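Ectonucleoside triphosphate diphosphohydrolase 4 (Homo sapiens, PDB 6WG5) belongs to the GDA1/CD39 family of nucleoside phosphatases, whose two-lobed architecture is related to the actin-like ATPase fold. Local coordinates at residues N253-F258 / R272-T277; R218-L223 / E380-S385. All blocks are in the same frame, centred on the assembly; numbering follows the deposited sequence. Where two conformers were deposited one is given.

Overall arrangement
Both contacts lie in one mixed six-stranded sheet, with strands in the order 255-259, 270-279, 229-235, 221-225, 381-385 and 466-468. Running from the N terminus, the chain enters this sheet at strand 221-225, turns back through strand 229-235, passes along helix 245-254 and forms the hairpin of strands 255-259 and 270-279, whose pairing is contact 1. More than a hundred residues later strand 381-385 comes in beside strand 221-225, and contact 2 closes a loop of 156 residues that contains the whole of contact 1. Contact 1 therefore builds one border of the sheet and contact 2 its interior; their centres are about 15 Å apart, and helix 172-186 packs against both.

Contact 1 of 2, residues N253-F258 / R272-T277; sequences NLLAEF and RVYVAT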
# COMPACT_ATOMS: atom_id res chain seq x y z
N ASN A 253 10.37 -14.80 5.38
CA ASN A 253 9.17 -14.16 5.89
C ASN A 253 8.82 -12.87 5.16
O ASN A 253 7.68 -12.40 5.28
CB ASN A 253 9.35 -13.87 7.39
CG ASN A 253 8.03 -13.71 8.11
OD1 ASN A 253 7.07 -14.43 7.84
ND2 ASN A 253 7.97 -12.75 9.03
N LEU A 254 9.76 -12.29 4.42
CA LEU A 254 9.54 -11.04 3.70
C LEU A 254 9.41 -11.25 2.20
O LEU A 254 9.32 -10.27 1.45
CB LEU A 254 10.68 -10.06 3.99
CG LEU A 254 10.94 -9.76 5.46
CD1 LEU A 254 12.08 -8.77 5.59
CD2 LEU A 254 9.69 -9.24 6.15
N LEU A 255 9.41 -12.50 1.74
CA LEU A 255 9.30 -12.82 0.32
C LEU A 255 8.05 -13.66 0.08
O LEU A 255 7.76 -14.59 0.84
CB LEU A 255 10.54 -13.57 -0.17
CG LEU A 255 11.84 -12.76 -0.21
CD1 LEU A 255 13.03 -13.67 -0.46
CD2 LEU A 255 11.76 -11.67 -1.28
N ALA A 256 7.32 -13.33 -0.98
CA ALA A 256 6.14 -14.07 -1.39
C ALA A 256 6.37 -14.60 -2.80
O ALA A 256 6.78 -13.86 -3.69
CB ALA A 256 4.89 -13.19 -1.35
N GLU A 257 6.10 -15.89 -2.99
CA GLU A 257 6.23 -16.54 -4.29
C GLU A 257 4.88 -17.13 -4.66
O GLU A 257 4.37 -18.02 -3.96
CB GLU A 257 7.31 -17.62 -4.26
CG GLU A 257 8.71 -17.06 -4.36
CD GLU A 257 9.76 -17.94 -3.72
OE1 GLU A 257 10.52 -17.44 -2.86
OE2 GLU A 257 9.81 -19.15 -4.05
N PHE A 258 4.30 -16.64 -5.75
CA PHE A 258 2.95 -17.02 -6.15
C PHE A 258 2.87 -17.09 -7.66
O PHE A 258 3.79 -16.68 -8.38
CB PHE A 258 1.92 -16.03 -5.59
CG PHE A 258 2.19 -14.60 -5.97
CD1 PHE A 258 1.64 -14.06 -7.12
CD2 PHE A 258 3.00 -13.80 -5.19
CE1 PHE A 258 1.88 -12.74 -7.48
CE2 PHE A 258 3.26 -12.49 -5.54
CZ PHE A 258 2.70 -11.96 -6.68
N ARG A 272 8.23 -13.28 -7.65
CA ARG A 272 8.79 -13.19 -6.31
C ARG A 272 8.72 -11.73 -5.88
O ARG A 272 9.37 -10.87 -6.49
CB ARG A 272 10.24 -13.69 -6.28
CG ARG A 272 10.84 -13.78 -4.89
CD ARG A 272 12.33 -14.12 -4.93
NE ARG A 272 12.67 -14.99 -6.06
CZ ARG A 272 13.57 -14.70 -7.00
NH1 ARG A 272 13.80 -15.57 -7.98
NH2 ARG A 272 14.25 -13.56 -6.98
N VAL A 273 7.93 -11.44 -4.85
CA VAL A 273 7.69 -10.08 -4.39
C VAL A 273 8.15 -9.95 -2.95
O VAL A 273 7.78 -10.76 -2.09
CB VAL A 273 6.21 -9.69 -4.52
CG1 VAL A 273 6.00 -8.25 -4.08
CG2 VAL A 273 5.74 -9.88 -5.96
N TYR A 274 8.96 -8.92 -2.69
CA TYR A 274 9.41 -8.58 -1.35
C TYR A 274 8.47 -7.55 -0.74
O TYR A 274 8.11 -6.58 -1.41
CB TYR A 274 10.84 -8.04 -1.40
CG TYR A 274 11.31 -7.33 -0.15
CD1 TYR A 274 11.27 -5.94 -0.06
CD2 TYR A 274 11.81 -8.04 0.94
CE1 TYR A 274 11.70 -5.28 1.07
CE2 TYR A 274 12.25 -7.39 2.08
CZ TYR A 274 12.19 -6.01 2.14
OH TYR A 274 12.62 -5.35 3.27
N VAL A 275 8.06 -7.78 0.50
CA VAL A 275 7.13 -6.90 1.20
C VAL A 275 7.64 -6.67 2.61
O VAL A 275 7.89 -7.62 3.35
CB VAL A 275 5.70 -7.49 1.24
CG1 VAL A 275 4.76 -6.56 1.98
CG2 VAL A 275 5.19 -7.75 -0.17
N ALA A 276 7.80 -5.40 2.98
CA ALA A 276 8.26 -5.04 4.31
C ALA A 276 7.42 -3.88 4.84
O ALA A 276 7.17 -2.92 4.12
CB ALA A 276 9.74 -4.65 4.31
N THR A 277 7.00 -3.99 6.10
CA THR A 277 6.24 -2.96 6.78
C THR A 277 7.00 -2.56 8.03
O THR A 277 7.49 -3.42 8.77
CB THR A 277 4.83 -3.45 7.14
OG1 THR A 277 4.23 -4.07 6.00
CG2 THR A 277 3.96 -2.29 7.60
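Strand 255-258 runs antiparallel to strand 272-277, their axes 4.7 Å apart at closest approach and 149° between their directions. Ala256 and Val273 form the hydrogen-bonded pair, Ala256 N donating to Val273 O (2.8 Å) and Val273 N to Ala256 O (2.9 Å). Two residues away along each segment, Val275 N donates to Leu254 O at 2.9 Å. CA-H groups of Leu255, Arg272 and Tyr274 also lean on carbonyl oxygens across the gap. The result is a beta hairpin at the border of the mixed sheet, with strand 255-259 outermost and strand 229-235 beyond strand 270-279. Leu254 lies beside Tyr274 and points the same way, its CB 3.6 Å from ring atom CE2 and its CD1 near the same atom. CG of Tyr274 is anti to the backbone N (chi1 165°), which sets the ring beside Leu254; its OH is hydrogen-bonded to Tyr370 O. Leu255 CD2 touches Tyr274 CB at 3.7 Å, lying beside the ring near its plane. On this same face the aliphatic stems of Glu257 and Arg272 run side by side, CG to CG 3.9 Å; in one of two deposited conformers Arg272 NH2 is hydrogen-bonded to Lys238 O, and Glu257 OE1 stays beyond salt-bridge range of NE. The other face carries Ala256 and Val273, against helix 172-186, and here Phe258 swings its ring back across Val273, CE2 3.6 Å from CG2.

Contact 2 of 2, residues R218-L223 / E380-S385; sequences RTAGIL and EFYGFS
Glu380 OE2 is gripped by the guanidinium of Arg218, through a bond from NE at 3.2 Å and a weak one from NH2, and forms a salt bridge with Arg189. Beyond this ion pair the segments become adjacent parallel strands of the mixed sheet, consistent with a lobe core of the actin-like fold, and pair Gly221 with Phe381, Ile222 with Tyr382 and Leu223 with Gly383. NE lies on the anti side of the carboxylate, 32° out of its plane, and the two flat groups stand 83° apart. Gly221 N donates to Glu380 O and Tyr382 N to Gly221 O; then Leu223 N meets Tyr382 O at 2.7 Å, nearly straight, and Phe384 N meets Leu223 O at 2.8 Å. The missing side chain at Gly221 lets the Phe381 ring fold over the backbone, CA of Gly221 making an off-centre CH-pi contact 4.1 Å from the ring centroid. Leu223 CD1 approaches CD1 of the same ring. On the face carrying Ile222 and Tyr382, CB of Ala220 meets the Tyr382 ring at CD2, 4.0 Å away, and Ile183 of helix 172-186 packs on Ile222 and Phe384. Ile222 CG2, anti to its carbonyl carbon, meets the edge of the Phe384 ring in plane, 3.8 Å from CE2.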
# COMPACT_ATOMS: atom_id res chain seq x y z
N ARG A 218 8.61 -5.45 -17.13
CA ARG A 218 9.01 -5.00 -15.81
C ARG A 218 7.80 -4.55 -15.01
O ARG A 218 6.85 -3.97 -15.57
CB ARG A 218 10.01 -3.84 -15.95
CG ARG A 218 10.61 -3.37 -14.64
CD ARG A 218 11.60 -2.25 -14.89
NE ARG A 218 10.93 -1.04 -15.36
CZ ARG A 218 11.56 0.03 -15.84
NH1 ARG A 218 12.89 0.05 -15.92
NH2 ARG A 218 10.87 1.09 -16.23
N THR A 219 7.81 -4.82 -13.71
CA THR A 219 6.74 -4.39 -12.82
C THR A 219 7.15 -3.11 -12.08
O THR A 219 8.31 -2.69 -12.10
CB THR A 219 6.39 -5.49 -11.81
OG1 THR A 219 7.57 -5.86 -11.08
CG2 THR A 219 5.81 -6.70 -12.52
N ALA A 220 6.16 -2.50 -11.43
CA ALA A 220 6.35 -1.27 -10.68
C ALA A 220 6.24 -1.57 -9.19
O ALA A 220 5.24 -2.13 -8.74
CB ALA A 220 5.32 -0.22 -11.09
N GLY A 221 7.27 -1.19 -8.43
CA GLY A 221 7.22 -1.29 -6.99
C GLY A 221 6.37 -0.20 -6.39
O GLY A 221 6.01 0.78 -7.04
N ILE A 222 6.03 -0.38 -5.11
CA ILE A 222 5.21 0.58 -4.39
C ILE A 222 5.91 0.97 -3.10
O ILE A 222 6.40 0.11 -2.36
CB ILE A 222 3.79 0.03 -4.10
CG1 ILE A 222 3.87 -1.36 -3.47
CG2 ILE A 222 2.98 -0.01 -5.39
CD1 ILE A 222 2.51 -1.95 -3.11
N LEU A 223 6.00 2.28 -2.86
CA LEU A 223 6.44 2.84 -1.60
C LEU A 223 5.26 3.58 -0.98
O LEU A 223 4.61 4.39 -1.65
CB LEU A 223 7.61 3.80 -1.81
CG LEU A 223 8.99 3.18 -1.98
CD1 LEU A 223 9.87 4.07 -2.83
CD2 LEU A 223 9.62 2.94 -0.62
N GLU A 380 11.41 0.78 -11.39
CA GLU A 380 10.53 1.93 -11.24
C GLU A 380 9.66 1.71 -10.01
O GLU A 380 9.33 0.57 -9.66
CB GLU A 380 9.65 2.14 -12.48
CG GLU A 380 8.72 0.98 -12.80
CD GLU A 380 7.95 1.19 -14.09
OE1 GLU A 380 7.24 2.21 -14.20
OE2 GLU A 380 8.07 0.33 -15.00
N PHE A 381 9.31 2.81 -9.35
CA PHE A 381 8.52 2.77 -8.13
C PHE A 381 7.47 3.87 -8.16
O PHE A 381 7.67 4.93 -8.76
CB PHE A 381 9.38 2.96 -6.87
CG PHE A 381 10.10 1.71 -6.44
CD1 PHE A 381 9.64 0.96 -5.37
CD2 PHE A 381 11.25 1.30 -7.09
CE1 PHE A 381 10.30 -0.18 -4.97
CE2 PHE A 381 11.92 0.16 -6.69
CZ PHE A 381 11.44 -0.58 -5.62
N TYR A 382 6.34 3.60 -7.52
CA TYR A 382 5.34 4.61 -7.21
C TYR A 382 5.41 4.95 -5.73
O TYR A 382 5.59 4.05 -4.89
CB TYR A 382 3.93 4.13 -7.56
CG TYR A 382 3.56 4.30 -9.02
CD1 TYR A 382 2.64 5.26 -9.41
CD2 TYR A 382 4.13 3.49 -9.99
CE1 TYR A 382 2.30 5.41 -10.74
CE2 TYR A 382 3.79 3.64 -11.32
CZ TYR A 382 2.88 4.60 -11.69
OH TYR A 382 2.54 4.75 -13.02
N GLY A 383 5.28 6.23 -5.40
CA GLY A 383 5.28 6.70 -4.03
C GLY A 383 3.91 7.23 -3.65
O GLY A 383 3.36 8.11 -4.33
N PHE A 384 3.36 6.69 -2.57
CA PHE A 384 2.02 7.03 -2.12
C PHE A 384 2.07 7.70 -0.75
O PHE A 384 3.10 7.73 -0.08
CB PHE A 384 1.14 5.78 -2.06
CG PHE A 384 0.89 5.15 -3.40
CD1 PHE A 384 -0.03 5.70 -4.28
CD2 PHE A 384 1.57 4.01 -3.78
CE1 PHE A 384 -0.25 5.13 -5.52
CE2 PHE A 384 1.35 3.43 -5.01
CZ PHE A 384 0.44 3.99 -5.88
N SER A 385 0.92 8.26 -0.36
CA SER A 385 0.73 8.90 0.95
C SER A 385 1.75 10.02 1.10
O SER A 385 1.79 10.91 0.24
CB SER A 385 0.76 7.82 2.03
OG SER A 385 -0.37 6.97 1.92
O HOH W 1 10.85 -2.55 -11.12